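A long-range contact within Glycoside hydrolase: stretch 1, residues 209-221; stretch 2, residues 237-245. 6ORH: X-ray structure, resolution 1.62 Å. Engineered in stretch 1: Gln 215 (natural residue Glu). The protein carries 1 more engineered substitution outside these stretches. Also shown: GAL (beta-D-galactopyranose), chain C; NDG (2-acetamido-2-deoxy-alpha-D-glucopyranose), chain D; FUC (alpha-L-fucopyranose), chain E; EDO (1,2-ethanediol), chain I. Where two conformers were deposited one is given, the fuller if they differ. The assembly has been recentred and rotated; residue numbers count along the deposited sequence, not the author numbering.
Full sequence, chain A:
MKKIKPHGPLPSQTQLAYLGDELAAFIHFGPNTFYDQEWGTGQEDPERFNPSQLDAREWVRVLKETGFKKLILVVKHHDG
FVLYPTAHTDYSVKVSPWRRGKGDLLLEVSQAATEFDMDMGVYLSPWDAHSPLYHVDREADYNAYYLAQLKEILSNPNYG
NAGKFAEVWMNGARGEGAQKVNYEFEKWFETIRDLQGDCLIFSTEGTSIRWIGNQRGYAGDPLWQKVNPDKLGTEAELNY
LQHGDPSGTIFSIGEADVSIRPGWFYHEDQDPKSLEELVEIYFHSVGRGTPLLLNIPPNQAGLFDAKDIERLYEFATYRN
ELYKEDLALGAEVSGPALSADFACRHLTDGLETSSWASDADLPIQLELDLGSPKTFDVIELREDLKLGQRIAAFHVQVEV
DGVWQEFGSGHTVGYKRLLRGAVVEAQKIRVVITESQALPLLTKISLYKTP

Stretch 1, residues 209-221: IRWIGNQRGYAGD
Stretch 2 (237-245) ELNYLQHGD

Strand 209-211 and helix 238-243 approach to 8.5 Å between axes, their N-to-C directions 135° apart, and the loop that follows the strand touches the helix at Ile 212 and Gly 213, swings away, and returns to its C-terminal end at Gly 220. CA atoms pair Gly 213 with Leu 238 (4.8 Å), Ile 212 with Gln 242 (4.7 Å) and Gly 220 with His 243 (4.9 Å).

Ile 209 (m, t; phi/psi -123/136) lies out of reach. Arg 210 (-118/164) points toward the helix; with chi1 p and chi2 and chi3 t, it reaches Leu 241 O, which accepts hydrogen bonds from NE (2.9 Å) and NH2 (3.2 Å) near the guanidinium plane. Trp 211 (-72/143; chi1 t, chi2 36°) packs CE3 3.8 Å from Leu 241 CD1 and CZ3 4.0 Å from Leu 238 CD2, both leucines being m, t, while galactose C5 lies over one face of its ring.

At Ile 212 (-75/-12; t, p) the carbonyl O makes a CA-H...O contact with Gln 242 CA at 3.0 Å. Gly 213 (100/3) fits closely: a CB would lie 2.9 Å from Leu 238 O and also jam against the preceding carbonyl. Its own O lies 3.4 Å from Leu 238 CD2, and accepts a hydrogen bond from a water that also donates weakly to Gln 242 OE1.

Asn 214 (-152/170; chi1 p) braces the turn: OD1 accepts from Arg 216 N (2.8 Å) and Tyr 218 N (3.3 Å), and ND2 donates to Tyr 218 O (2.8 Å). The engineered Gln 215 (-116/30; m, t) instead faces sugar, NE2 donating to galactose O6 (2.7 Å). Through Arg 216 (-101/-6) and Gly 217 (78/28) the chain turns back; Tyr 218 (-114/113; t) sets its ring edge toward Gln 242 OE1, and Ala 219 (-91/149) leads into the next contact.

Gly 220 N (-76/168) donates to Gln 242 O at 2.9 Å; a CB here would clash with His 243 ND1. Asp 221 (-127/111; t) turns away, its N 3.7 Å from His 243 CE1.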

# COMPACT_ATOMS: atom_id res chain seq x y z
N ILE A 209 -2.01 -14.80 18.32
CA ILE A 209 -2.59 -13.77 17.46
C ILE A 209 -2.24 -12.39 18.01
O ILE A 209 -2.37 -12.17 19.20
CB ILE A 209 -4.11 -13.95 17.33
CG1 ILE A 209 -4.48 -15.38 16.91
CG2 ILE A 209 -4.68 -12.91 16.34
CD1 ILE A 209 -5.96 -15.62 16.70
N ARG A 210 -1.84 -11.45 17.13
CA ARG A 210 -1.66 -10.05 17.50
C ARG A 210 -2.63 -9.19 16.69
O ARG A 210 -3.17 -9.62 15.67
CB ARG A 210 -0.22 -9.59 17.19
CG ARG A 210 0.10 -9.47 15.69
CD ARG A 210 1.52 -8.91 15.54
NE ARG A 210 1.79 -8.64 14.12
CZ ARG A 210 2.17 -9.56 13.25
NH1 ARG A 210 2.34 -10.82 13.65
NH2 ARG A 210 2.37 -9.21 11.98
N TRP A 211 -2.81 -7.96 17.16
CA TRP A 211 -3.53 -6.98 16.36
C TRP A 211 -2.67 -6.53 15.18
O TRP A 211 -1.46 -6.42 15.34
CB TRP A 211 -3.85 -5.82 17.30
CG TRP A 211 -4.76 -4.85 16.62
CD1 TRP A 211 -5.78 -5.10 15.75
CD2 TRP A 211 -4.70 -3.42 16.78
NE1 TRP A 211 -6.37 -3.93 15.35
CE2 TRP A 211 -5.73 -2.89 15.97
CE3 TRP A 211 -3.90 -2.56 17.53
CZ2 TRP A 211 -5.98 -1.51 15.90
CZ3 TRP A 211 -4.15 -1.20 17.47
CH2 TRP A 211 -5.16 -0.69 16.65
N ILE A 212 -3.29 -6.30 14.01
CA ILE A 212 -2.56 -5.81 12.83
C ILE A 212 -2.21 -4.32 12.97
O ILE A 212 -1.41 -3.81 12.18
CB ILE A 212 -3.33 -6.09 11.53
CG1 ILE A 212 -2.45 -5.96 10.28
CG2 ILE A 212 -4.55 -5.17 11.41
CD1 ILE A 212 -1.36 -7.06 10.17
N GLY A 213 -2.80 -3.62 13.94
CA GLY A 213 -2.43 -2.24 14.26
C GLY A 213 -3.38 -1.20 13.67
O GLY A 213 -3.17 0.01 13.84
N ASN A 214 -4.45 -1.67 13.02
CA ASN A 214 -5.49 -0.76 12.55
C ASN A 214 -6.82 -1.52 12.51
O ASN A 214 -6.83 -2.74 12.60
CB ASN A 214 -5.17 -0.15 11.18
CG ASN A 214 -5.13 -1.18 10.08
OD1 ASN A 214 -6.17 -1.63 9.59
ND2 ASN A 214 -3.92 -1.59 9.68
N GLN A 215 -7.92 -0.78 12.31
CA GLN A 215 -9.23 -1.41 12.19
C GLN A 215 -9.79 -1.16 10.79
O GLN A 215 -11.01 -1.08 10.61
CB GLN A 215 -10.15 -0.91 13.31
CG GLN A 215 -9.58 -1.18 14.70
CD GLN A 215 -10.43 -0.69 15.84
OE1 GLN A 215 -11.30 0.17 15.66
NE2 GLN A 215 -10.23 -1.26 17.01
N ARG A 216 -8.88 -1.04 9.80
CA ARG A 216 -9.23 -0.77 8.42
C ARG A 216 -9.18 -2.04 7.56
O ARG A 216 -9.56 -2.01 6.38
CB ARG A 216 -8.29 0.28 7.82
CG ARG A 216 -8.56 1.68 8.35
CD ARG A 216 -7.49 2.69 8.00
NE ARG A 216 -7.21 3.27 9.30
CZ ARG A 216 -6.05 3.21 9.95
NH1 ARG A 216 -4.98 2.67 9.39
NH2 ARG A 216 -5.96 3.77 11.14
N GLY A 217 -8.72 -3.14 8.14
CA GLY A 217 -8.55 -4.37 7.39
C GLY A 217 -7.28 -4.36 6.53
O GLY A 217 -7.23 -5.04 5.49
N TYR A 218 -6.27 -3.60 6.98
CA TYR A 218 -5.08 -3.42 6.16
C TYR A 218 -3.85 -4.06 6.81
O TYR A 218 -3.36 -3.58 7.83
CB TYR A 218 -4.80 -1.92 5.97
CG TYR A 218 -3.59 -1.64 5.11
CD1 TYR A 218 -3.69 -1.66 3.73
CD2 TYR A 218 -2.34 -1.36 5.67
CE1 TYR A 218 -2.59 -1.39 2.92
CE2 TYR A 218 -1.24 -1.10 4.88
CZ TYR A 218 -1.36 -1.13 3.50
OH TYR A 218 -0.32 -0.88 2.64
N ALA A 219 -3.34 -5.11 6.18
CA ALA A 219 -2.03 -5.66 6.56
C ALA A 219 -0.96 -4.98 5.72
O ALA A 219 -1.17 -4.63 4.55
CB ALA A 219 -2.01 -7.14 6.28
N GLY A 220 0.23 -4.84 6.31
CA GLY A 220 1.33 -4.22 5.58
C GLY A 220 1.96 -5.14 4.53
O GLY A 220 1.72 -6.35 4.47
N ASP A 221 2.79 -4.50 3.69
CA ASP A 221 3.73 -5.22 2.85
C ASP A 221 5.08 -4.58 3.14
O ASP A 221 5.26 -3.40 2.81
CB ASP A 221 3.33 -5.19 1.38
CG ASP A 221 4.10 -6.18 0.51
OD1 ASP A 221 4.49 -7.23 1.03
OD2 ASP A 221 4.27 -5.89 -0.69
N GLU A 237 4.50 -0.51 18.65
CA GLU A 237 4.40 0.39 17.50
C GLU A 237 3.36 -0.16 16.52
O GLU A 237 3.37 -1.35 16.20
CB GLU A 237 5.72 0.50 16.72
CG GLU A 237 6.63 1.66 17.12
CD GLU A 237 6.07 3.06 16.89
OE1 GLU A 237 5.50 3.58 17.87
OE2 GLU A 237 6.23 3.64 15.76
N LEU A 238 2.53 0.74 15.98
CA LEU A 238 1.54 0.33 14.99
C LEU A 238 2.23 -0.31 13.78
O LEU A 238 1.74 -1.32 13.26
CB LEU A 238 0.65 1.50 14.56
CG LEU A 238 -0.19 2.13 15.67
CD1 LEU A 238 -0.96 3.32 15.11
CD2 LEU A 238 -1.13 1.11 16.31
N ASN A 239 3.35 0.26 13.31
CA ASN A 239 3.99 -0.34 12.14
C ASN A 239 4.62 -1.70 12.47
O ASN A 239 4.82 -2.52 11.57
CB ASN A 239 5.01 0.63 11.54
CG ASN A 239 4.38 1.84 10.88
OD1 ASN A 239 3.18 1.87 10.63
ND2 ASN A 239 5.20 2.82 10.53
N TYR A 240 5.00 -1.92 13.73
CA TYR A 240 5.54 -3.21 14.14
C TYR A 240 4.44 -4.27 14.04
O TYR A 240 4.63 -5.37 13.54
CB TYR A 240 6.16 -3.10 15.54
CG TYR A 240 6.91 -4.34 15.95
CD1 TYR A 240 8.17 -4.61 15.42
CD2 TYR A 240 6.36 -5.26 16.85
CE1 TYR A 240 8.88 -5.72 15.83
CE2 TYR A 240 7.07 -6.39 17.26
CZ TYR A 240 8.33 -6.61 16.74
OH TYR A 240 9.01 -7.75 17.11
N LEU A 241 3.24 -3.90 14.52
CA LEU A 241 2.11 -4.81 14.42
C LEU A 241 1.75 -5.07 12.95
O LEU A 241 1.46 -6.20 12.58
CB LEU A 241 0.90 -4.17 15.13
CG LEU A 241 1.08 -4.03 16.64
CD1 LEU A 241 -0.15 -3.31 17.20
CD2 LEU A 241 1.29 -5.39 17.30
N GLN A 242 1.80 -4.04 12.12
CA GLN A 242 1.24 -4.08 10.77
C GLN A 242 2.15 -4.85 9.81
O GLN A 242 1.66 -5.39 8.81
CB GLN A 242 1.04 -2.62 10.34
CG GLN A 242 0.65 -2.40 8.89
CD GLN A 242 0.39 -0.91 8.67
OE1 GLN A 242 -0.65 -0.39 9.09
NE2 GLN A 242 1.33 -0.21 8.04
N HIS A 243 3.46 -4.87 10.10
CA HIS A 243 4.42 -5.49 9.19
C HIS A 243 5.08 -6.71 9.82
O HIS A 243 5.79 -7.45 9.13
CB HIS A 243 5.53 -4.51 8.79
CG HIS A 243 5.02 -3.35 8.02
ND1 HIS A 243 4.75 -3.44 6.65
CD2 HIS A 243 4.74 -2.07 8.38
CE1 HIS A 243 4.30 -2.28 6.20
NE2 HIS A 243 4.26 -1.42 7.25
N GLY A 244 4.90 -6.89 11.14
CA GLY A 244 5.69 -7.86 11.89
C GLY A 244 7.19 -7.55 11.86
O GLY A 244 7.60 -6.44 11.55
N ASP A 245 7.97 -8.58 12.20
CA ASP A 245 9.39 -8.41 12.49
C ASP A 245 10.17 -9.41 11.66
O ASP A 245 10.01 -10.63 11.85
CB ASP A 245 9.61 -8.68 13.96
CG ASP A 245 11.01 -8.34 14.49
OD1 ASP A 245 11.95 -8.23 13.66
OD2 ASP A 245 11.13 -8.21 15.73
C1 GAL C . -7.50 -1.34 19.93
C2 GAL C . -6.55 -1.79 21.06
C3 GAL C . -5.82 -3.09 20.68
C4 GAL C . -6.77 -4.12 20.06
C5 GAL C . -7.55 -3.44 18.93
C6 GAL C . -8.52 -4.35 18.22
O2 GAL C . -5.56 -0.76 21.27
O3 GAL C . -5.12 -3.62 21.83
O4 GAL C . -7.70 -4.65 21.05
O5 GAL C . -8.36 -2.41 19.54
O6 GAL C . -9.02 -3.67 17.04
C1 NDG D . -10.45 3.06 19.74
C2 NDG D . -11.20 1.77 19.39
C3 NDG D . -10.51 0.55 20.02
C4 NDG D . -9.00 0.51 19.63
C5 NDG D . -8.37 1.90 19.87
C6 NDG D . -7.04 1.87 19.07
C7 NDG D . -13.61 2.10 18.98
C8 NDG D . -14.99 2.34 19.57
O5 NDG D . -9.09 2.94 19.21
O3 NDG D . -11.20 -0.63 19.54
O4 NDG D . -8.38 -0.38 20.57
O6 NDG D . -6.30 3.02 19.40
O7 NDG D . -13.42 2.14 17.77
N2 NDG D . -12.60 1.91 19.84
O1 NDG D . -10.36 3.22 21.14
C1 FUC E . -11.44 -1.67 20.44
C2 FUC E . -12.71 -1.57 21.27
C3 FUC E . -13.89 -1.49 20.31
C4 FUC E . -14.00 -2.79 19.51
C5 FUC E . -12.66 -3.00 18.76
C6 FUC E . -12.58 -4.35 18.07
O2 FUC E . -12.61 -0.36 22.05
O3 FUC E . -15.09 -1.27 21.07
O4 FUC E . -14.30 -3.88 20.42
O5 FUC E . -11.49 -2.88 19.66
C1 EDO I . -8.43 -0.71 1.85
O1 EDO I . -7.24 -0.91 1.12
C2 EDO I . -8.26 -1.15 3.26
O2 EDO I . -7.40 -2.27 3.41
O HOH W 1 -1.93 1.55 11.63